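Local coordinates for protein dextranase (Pseudarthrobacter oxydans, PDB 6NZS) that catalyses the endohydrolysis of alpha-1,6-glucosidic linkages in dextran, as a glycoside hydrolase of family 49, at residues I423-I434 with V471-E482. Numbering follows the deposited sequence.
Sequences IDNVNVTNTTVI and VKNMRFENITVE
Successive turns of the right-handed parallel beta-helix of this family 49 dextranase stack here, Ile423 over Val471 at one end and Val433 over Val481 near the other, with parallel backbone hydrogen bonds between them. The strand axes approach to 4.6 Å and run parallel to within 9°. Asn425 lies level with Asn473, and Asn430 with Asn478, all four with positive phi, and at these two levels both strands bend together. At the second bend the amide of Asn478 donates through ND2 to OD1 of Asn430 (3.0 Å), a rung of an asparagine stack that Asn504 continues by donating to Asn478; on the other side ND2 of Asn430 bonds OD1 of Asp401. At the first, ND2 of Asn473 instead reaches OD1 of Asp424 (2.9 Å), nearly straight at 167°, on the syn side but out of the carboxylate plane. With CG trans to its own nitrogen (chi1 -169°), Asp424 brings its other oxygen OD2 within 3.5 Å of CE of Lys472; the ammonium stays beyond salt-bridge range. With an alanine in place of Asp424, ND2 of Asn473 would probably lose this acceptor, and Lys472, which also touches Glu498, one neighbouring carboxylate. Inside the coil, SD of Met474 reaches CG2 of Ile423 (3.8 Å), three residues away from its own partner Val426, while at the same level CB of Val428 meets CD2 of the Phe476 ring at 3.7 Å, obliquely. A water bonds to O of Val428, O of Asn478 and OG1 of Thr431, bridging both strands beside the second bend. On the other surface Arg475 NE bonds OE1 of Glu477 at 3.3 Å, in the guanidinium plane. Strand 398-407 flanks segment 423-434, strand 495-507 flanks segment 471-482, and Ile414 packs against Phe476 and Ile479 from across the interior.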
ATOM      1  N   ILE A 423     -12.530   5.617  18.472  1.00 13.57           N
ATOM      2  CA  ILE A 423     -11.194   5.048  18.342  1.00 13.68           C
ATOM      3  C   ILE A 423     -10.359   5.471  19.540  1.00 12.83           C
ATOM      4  O   ILE A 423     -10.376   6.643  19.933  1.00 15.17           O
ATOM      5  CB  ILE A 423     -10.502   5.536  17.052  1.00 12.22           C
ATOM      6  CG1 ILE A 423     -11.305   5.128  15.821  1.00 13.85           C
ATOM      7  CG2 ILE A 423      -9.079   5.000  16.983  1.00 14.01           C
ATOM      8  CD1 ILE A 423     -10.788   5.761  14.536  1.00 13.70           C
ATOM      9  N   ASP A 424      -9.593   4.526  20.087  1.00 13.11           N
ATOM     10  CA  ASP A 424      -8.673   4.785  21.185  1.00 12.25           C
ATOM     11  C   ASP A 424      -7.448   3.895  21.005  1.00 13.72           C
ATOM     12  O   ASP A 424      -7.578   2.727  20.635  1.00 14.50           O
ATOM     13  CB  ASP A 424      -9.378   4.452  22.512  1.00 12.29           C
ATOM     14  CG  ASP A 424      -8.625   4.930  23.755  1.00 17.93           C
ATOM     15  OD1 ASP A 424      -7.578   5.594  23.677  1.00 16.11           O
ATOM     16  OD2 ASP A 424      -9.127   4.627  24.863  1.00 21.89           O
ATOM     17  N   ASN A 425      -6.263   4.457  21.252  1.00 12.55           N
ATOM     18  CA  ASN A 425      -5.026   3.688  21.401  1.00 13.26           C
ATOM     19  C   ASN A 425      -4.516   3.138  20.074  1.00 14.12           C
ATOM     20  O   ASN A 425      -4.525   1.927  19.837  1.00 12.46           O
ATOM     21  CB  ASN A 425      -5.164   2.572  22.452  1.00 14.75           C
ATOM     22  CG  ASN A 425      -3.858   1.841  22.702  1.00 15.82           C
ATOM     23  OD1 ASN A 425      -2.786   2.448  22.719  1.00 17.55           O
ATOM     24  ND2 ASN A 425      -3.938   0.526  22.880  1.00 17.55           N
ATOM     25  N   VAL A 426      -4.037   4.031  19.216  1.00 12.02           N
ATOM     26  CA  VAL A 426      -3.487   3.671  17.915  1.00 13.02           C
ATOM     27  C   VAL A 426      -2.041   4.147  17.866  1.00 11.81           C
ATOM     28  O   VAL A 426      -1.747   5.286  18.251  1.00 12.36           O
ATOM     29  CB  VAL A 426      -4.319   4.301  16.786  1.00 11.46           C
ATOM     30  CG1 VAL A 426      -3.631   4.125  15.447  1.00 13.52           C
ATOM     31  CG2 VAL A 426      -5.713   3.687  16.759  1.00 14.08           C
ATOM     32  N   ASN A 427      -1.142   3.285  17.391  1.00 10.85           N
ATOM     33  CA  ASN A 427       0.278   3.606  17.334  1.00 12.19           C
ATOM     34  C   ASN A 427       0.822   3.169  15.985  1.00 12.51           C
ATOM     35  O   ASN A 427       0.802   1.978  15.667  1.00 12.87           O
ATOM     36  CB  ASN A 427       1.044   2.899  18.457  1.00 14.05           C
ATOM     37  CG  ASN A 427       0.720   3.462  19.828  1.00 16.46           C
ATOM     38  OD1 ASN A 427      -0.145   2.937  20.549  1.00 17.64           O
ATOM     39  ND2 ASN A 427       1.410   4.533  20.199  1.00 16.05           N
ATOM     40  N   VAL A 428       1.337   4.122  15.212  1.00 10.79           N
ATOM     41  CA  VAL A 428       1.882   3.857  13.880  1.00 10.71           C
ATOM     42  C   VAL A 428       3.291   4.429  13.824  1.00 10.55           C
ATOM     43  O   VAL A 428       3.468   5.654  13.874  1.00 10.71           O
ATOM     44  CB  VAL A 428       1.013   4.481  12.775  1.00 10.38           C
ATOM     45  CG1 VAL A 428       1.623   4.237  11.388  1.00 11.37           C
ATOM     46  CG2 VAL A 428      -0.414   3.973  12.834  1.00 13.21           C
ATOM     47  N   THR A 429       4.289   3.559  13.680  1.00  9.83           N
ATOM     48  CA  THR A 429       5.681   3.979  13.743  1.00  9.74           C
ATOM     49  C   THR A 429       6.436   3.600  12.471  1.00  9.25           C
ATOM     50  O   THR A 429       6.176   2.565  11.849  1.00  9.65           O
ATOM     51  CB  THR A 429       6.385   3.392  14.980  1.00 11.67           C
ATOM     52  OG1 THR A 429       6.228   1.967  14.990  1.00 12.18           O
ATOM     53  CG2 THR A 429       5.785   3.978  16.254  1.00 12.17           C
ATOM     54  N   ASN A 430       7.377   4.460  12.081  1.00 10.09           N
ATOM     55  CA  ASN A 430       8.361   4.143  11.041  1.00  9.61           C
ATOM     56  C   ASN A 430       7.708   3.885   9.682  1.00 10.38           C
ATOM     57  O   ASN A 430       7.834   2.813   9.085  1.00 10.25           O
ATOM     58  CB  ASN A 430       9.287   3.008  11.486  1.00 10.66           C
ATOM     59  CG  ASN A 430      10.071   3.395  12.705  1.00 11.78           C
ATOM     60  OD1 ASN A 430      10.676   4.463  12.732  1.00 13.20           O
ATOM     61  ND2 ASN A 430      10.003   2.579  13.748  1.00 14.19           N
ATOM     62  N   THR A 431       7.004   4.908   9.215  1.00  9.54           N
ATOM     63  CA  THR A 431       6.365   4.919   7.903  1.00  9.05           C
ATOM     64  C   THR A 431       7.246   5.725   6.968  1.00 10.73           C
ATOM     65  O   THR A 431       7.678   6.826   7.322  1.00 10.06           O
ATOM     66  CB  THR A 431       4.996   5.599   8.000  1.00  9.62           C
ATOM     67  OG1 THR A 431       4.211   4.983   9.036  1.00  9.45           O
ATOM     68  CG2 THR A 431       4.254   5.518   6.669  1.00 10.76           C
ATOM     69  N   THR A 432       7.528   5.183   5.784  1.00  8.97           N
ATOM     70  CA  THR A 432       8.239   5.933   4.757  1.00  8.85           C
ATOM     71  C   THR A 432       7.381   5.960   3.504  1.00  9.54           C
ATOM     72  O   THR A 432       7.143   4.915   2.887  1.00  9.83           O
ATOM     73  CB  THR A 432       9.610   5.338   4.457  1.00 10.27           C
ATOM     74  OG1 THR A 432      10.352   5.209   5.678  1.00 11.13           O
ATOM     75  CG2 THR A 432      10.390   6.243   3.533  1.00  9.68           C
ATOM     76  N   VAL A 433       6.938   7.157   3.124  1.00  8.50           N
ATOM     77  CA  VAL A 433       6.209   7.363   1.881  1.00  8.08           C
ATOM     78  C   VAL A 433       7.265   7.722   0.844  1.00  8.26           C
ATOM     79  O   VAL A 433       7.703   8.871   0.754  1.00  8.35           O
ATOM     80  CB  VAL A 433       5.153   8.458   2.031  1.00  8.26           C
ATOM     81  CG1 VAL A 433       4.274   8.560   0.783  1.00  9.56           C
ATOM     82  CG2 VAL A 433       4.278   8.187   3.280  1.00  9.69           C
ATOM     83  N   ILE A 434       7.719   6.714   0.092  1.00  8.21           N
ATOM     84  CA  ILE A 434       8.871   6.910  -0.780  1.00  7.67           C
ATOM     85  C   ILE A 434       8.510   7.715  -2.019  1.00  7.30           C
ATOM     86  O   ILE A 434       9.377   8.381  -2.595  1.00  9.32           O
ATOM     87  CB  ILE A 434       9.577   5.583  -1.136  1.00  8.34           C
ATOM     88  CG1 ILE A 434       8.619   4.568  -1.767  1.00  8.98           C
ATOM     89  CG2 ILE A 434      10.299   4.995   0.088  1.00  9.72           C
ATOM     90  CD1 ILE A 434       9.369   3.397  -2.445  1.00  9.27           C
ATOM     91  N   VAL A 471     -12.536  10.166  18.751  1.00 13.34           N
ATOM     92  CA  VAL A 471     -11.289   9.625  18.221  1.00 14.39           C
ATOM     93  C   VAL A 471     -10.170  10.180  19.095  1.00 11.88           C
ATOM     94  O   VAL A 471      -9.986  11.403  19.167  1.00 13.36           O
ATOM     95  CB  VAL A 471     -11.103  10.035  16.751  1.00 12.79           C
ATOM     96  CG1 VAL A 471      -9.708   9.671  16.255  1.00 14.07           C
ATOM     97  CG2 VAL A 471     -12.185   9.396  15.895  1.00 13.94           C
ATOM     98  N   LYS A 472      -9.424   9.301  19.767  1.00 13.19           N
ATOM     99  CA  LYS A 472      -8.442   9.796  20.723  1.00 12.95           C
ATOM    100  C   LYS A 472      -7.226   8.884  20.823  1.00 12.46           C
ATOM    101  O   LYS A 472      -7.273   7.695  20.498  1.00 12.69           O
ATOM    102  CB  LYS A 472      -9.067  10.005  22.110  1.00 14.61           C
ATOM    103  CG  LYS A 472      -9.579   8.728  22.746  1.00 16.31           C
ATOM    104  CD  LYS A 472     -10.203   9.019  24.102  1.00 20.39           C
ATOM    105  CE  LYS A 472     -10.637   7.734  24.777  1.00 22.65           C
ATOM    106  NZ  LYS A 472     -11.378   8.025  26.035  1.00 28.90           N
ATOM    107  N   ASN A 473      -6.126   9.473  21.301  1.00 13.44           N
ATOM    108  CA  ASN A 473      -4.932   8.720  21.671  1.00 13.63           C
ATOM    109  C   ASN A 473      -4.363   7.958  20.477  1.00 14.14           C
ATOM    110  O   ASN A 473      -4.174   6.744  20.511  1.00 14.53           O
ATOM    111  CB  ASN A 473      -5.208   7.799  22.862  1.00 13.70           C
ATOM    112  CG  ASN A 473      -5.598   8.570  24.105  1.00 17.95           C
ATOM    113  OD1 ASN A 473      -5.037   9.629  24.393  1.00 17.22           O
ATOM    114  ND2 ASN A 473      -6.574   8.049  24.843  1.00 17.13           N
ATOM    115  N   MET A 474      -4.095   8.698  19.406  1.00 11.86           N
ATOM    116  CA  MET A 474      -3.480   8.152  18.204  1.00 13.09           C
ATOM    117  C   MET A 474      -2.128   8.820  18.051  1.00 12.16           C
ATOM    118  O   MET A 474      -2.043  10.054  18.033  1.00 13.33           O
ATOM    119  CB  MET A 474      -4.348   8.414  16.976  1.00 12.26           C
ATOM    120  CG  MET A 474      -5.778   7.946  17.137  1.00 13.90           C
ATOM    121  SD  MET A 474      -6.526   7.505  15.561  1.00 18.95           S
ATOM    122  CE  MET A 474      -6.466   9.073  14.725  1.00 17.93           C
ATOM    123  N   ARG A 475      -1.081   8.011  17.957  1.00 11.77           N
ATOM    124  CA  ARG A 475       0.286   8.497  17.850  1.00 11.49           C
ATOM    125  C   ARG A 475       0.912   7.984  16.562  1.00 12.74           C
ATOM    126  O   ARG A 475       0.892   6.779  16.286  1.00 12.73           O
ATOM    127  CB  ARG A 475       1.127   8.044  19.049  1.00 13.31           C
ATOM    128  CG  ARG A 475       2.559   8.570  19.036  1.00 19.29           C
ATOM    129  CD  ARG A 475       3.249   8.286  20.367  1.00 24.71           C
ATOM    130  NE  ARG A 475       4.600   8.840  20.434  1.00 30.89           N
ATOM    131  CZ  ARG A 475       4.918   9.975  21.051  1.00 30.67           C
ATOM    132  NH1 ARG A 475       3.979  10.688  21.663  1.00 27.30           N
ATOM    133  NH2 ARG A 475       6.180  10.398  21.061  1.00 27.63           N
ATOM    134  N   PHE A 476       1.457   8.904  15.775  1.00 11.81           N
ATOM    135  CA  PHE A 476       2.149   8.590  14.530  1.00 12.32           C
ATOM    136  C   PHE A 476       3.566   9.113  14.702  1.00 14.87           C
ATOM    137  O   PHE A 476       3.768  10.329  14.779  1.00 17.88           O
ATOM    138  CB  PHE A 476       1.473   9.294  13.352  1.00 13.80           C
ATOM    139  CG  PHE A 476       0.018   8.971  13.204  1.00 11.59           C
ATOM    140  CD1 PHE A 476      -0.944   9.731  13.843  1.00 14.12           C
ATOM    141  CD2 PHE A 476      -0.392   7.903  12.427  1.00 12.79           C
ATOM    142  CE1 PHE A 476      -2.296   9.433  13.712  1.00 15.06           C
ATOM    143  CE2 PHE A 476      -1.730   7.593  12.297  1.00 14.82           C
ATOM    144  CZ  PHE A 476      -2.687   8.350  12.934  1.00 15.96           C
ATOM    145  N   GLU A 477       4.547   8.219  14.768  1.00 10.84           N
ATOM    146  CA  GLU A 477       5.927   8.618  15.025  1.00 12.24           C
ATOM    147  C   GLU A 477       6.819   8.138  13.895  1.00 11.99           C
ATOM    148  O   GLU A 477       6.887   6.932  13.626  1.00 11.12           O
ATOM    149  CB  GLU A 477       6.437   8.082  16.367  1.00 16.28           C
ATOM    150  CG  GLU A 477       7.892   8.442  16.610  1.00 17.31           C
ATOM    151  CD  GLU A 477       8.305   8.390  18.067  1.00 23.13           C
ATOM    152  OE1 GLU A 477       7.437   8.149  18.930  1.00 24.76           O
ATOM    153  OE2 GLU A 477       9.506   8.603  18.338  1.00 26.25           O
ATOM    154  N   ASN A 478       7.522   9.090  13.266  1.00 10.61           N
ATOM    155  CA  ASN A 478       8.401   8.885  12.119  1.00  9.78           C
ATOM    156  C   ASN A 478       7.579   8.619  10.866  1.00 11.09           C
ATOM    157  O   ASN A 478       7.212   7.477  10.581  1.00 10.91           O
ATOM    158  CB  ASN A 478       9.460   7.802  12.370  1.00 11.96           C
ATOM    159  CG  ASN A 478      10.288   8.082  13.601  1.00 14.62           C
ATOM    160  OD1 ASN A 478      10.501   9.236  13.969  1.00 15.50           O
ATOM    161  ND2 ASN A 478      10.752   7.025  14.253  1.00 16.54           N
ATOM    162  N   ILE A 479       7.263   9.681  10.133  1.00  9.78           N
ATOM    163  CA  ILE A 479       6.639   9.583   8.820  1.00  9.98           C
ATOM    164  C   ILE A 479       7.558  10.341   7.879  1.00  9.74           C
ATOM    165  O   ILE A 479       7.553  11.579   7.849  1.00 10.34           O
ATOM    166  CB  ILE A 479       5.222  10.158   8.781  1.00  9.29           C
ATOM    167  CG1 ILE A 479       4.328   9.556   9.873  1.00 11.09           C
ATOM    168  CG2 ILE A 479       4.624   9.911   7.397  1.00 10.51           C
ATOM    169  CD1 ILE A 479       2.953  10.224   9.953  1.00 12.44           C
ATOM    170  N   THR A 480       8.362   9.608   7.121  1.00  8.67           N
ATOM    171  CA  THR A 480       9.335  10.194   6.216  1.00  9.32           C
ATOM    172  C   THR A 480       8.727  10.252   4.823  1.00  9.47           C
ATOM    173  O   THR A 480       8.349   9.217   4.264  1.00 10.70           O
ATOM    174  CB  THR A 480      10.603   9.343   6.226  1.00  9.98           C
ATOM    175  OG1 THR A 480      11.181   9.382   7.543  1.00 11.14           O
ATOM    176  CG2 THR A 480      11.610   9.864   5.215  1.00 12.33           C
ATOM    177  N   VAL A 481       8.602  11.459   4.279  1.00  8.35           N
ATOM    178  CA  VAL A 481       7.999  11.675   2.967  1.00  7.63           C
ATOM    179  C   VAL A 481       9.100  12.162   2.038  1.00  8.64           C
ATOM    180  O   VAL A 481       9.662  13.250   2.229  1.00  9.49           O
ATOM    181  CB  VAL A 481       6.840  12.674   3.029  1.00  7.95           C
ATOM    182  CG1 VAL A 481       6.202  12.831   1.654  1.00  9.99           C
ATOM    183  CG2 VAL A 481       5.808  12.213   4.061  1.00  9.34           C
ATOM    184  N   GLU A 482       9.433  11.344   1.052  1.00  9.09           N
ATOM    185  CA  GLU A 482      10.572  11.623   0.182  1.00  9.50           C
ATOM    186  C   GLU A 482      10.121  12.325  -1.093  1.00  8.97           C
ATOM    187  O   GLU A 482       9.043  12.042  -1.625  1.00  9.46           O
ATOM    188  CB  GLU A 482      11.316  10.328  -0.154  1.00  9.69           C
ATOM    189  CG  GLU A 482      11.787   9.581   1.101  1.00 10.40           C
ATOM    190  CD  GLU A 482      13.031   8.749   0.871  1.00 15.01           C
ATOM    191  OE1 GLU A 482      13.899   9.147   0.065  1.00 17.64           O
ATOM    192  OE2 GLU A 482      13.153   7.696   1.517  1.00 12.43           O
TER
HETATM  193  O   HOH W   1       4.613   6.440  11.308  1.00 10.52           O
HETATM  194  O   HOH W   2      10.045   7.286   8.899  1.00 15.14           O
HETATM  195  O   HOH W   3       6.670  10.692  -1.330  1.00  8.44           O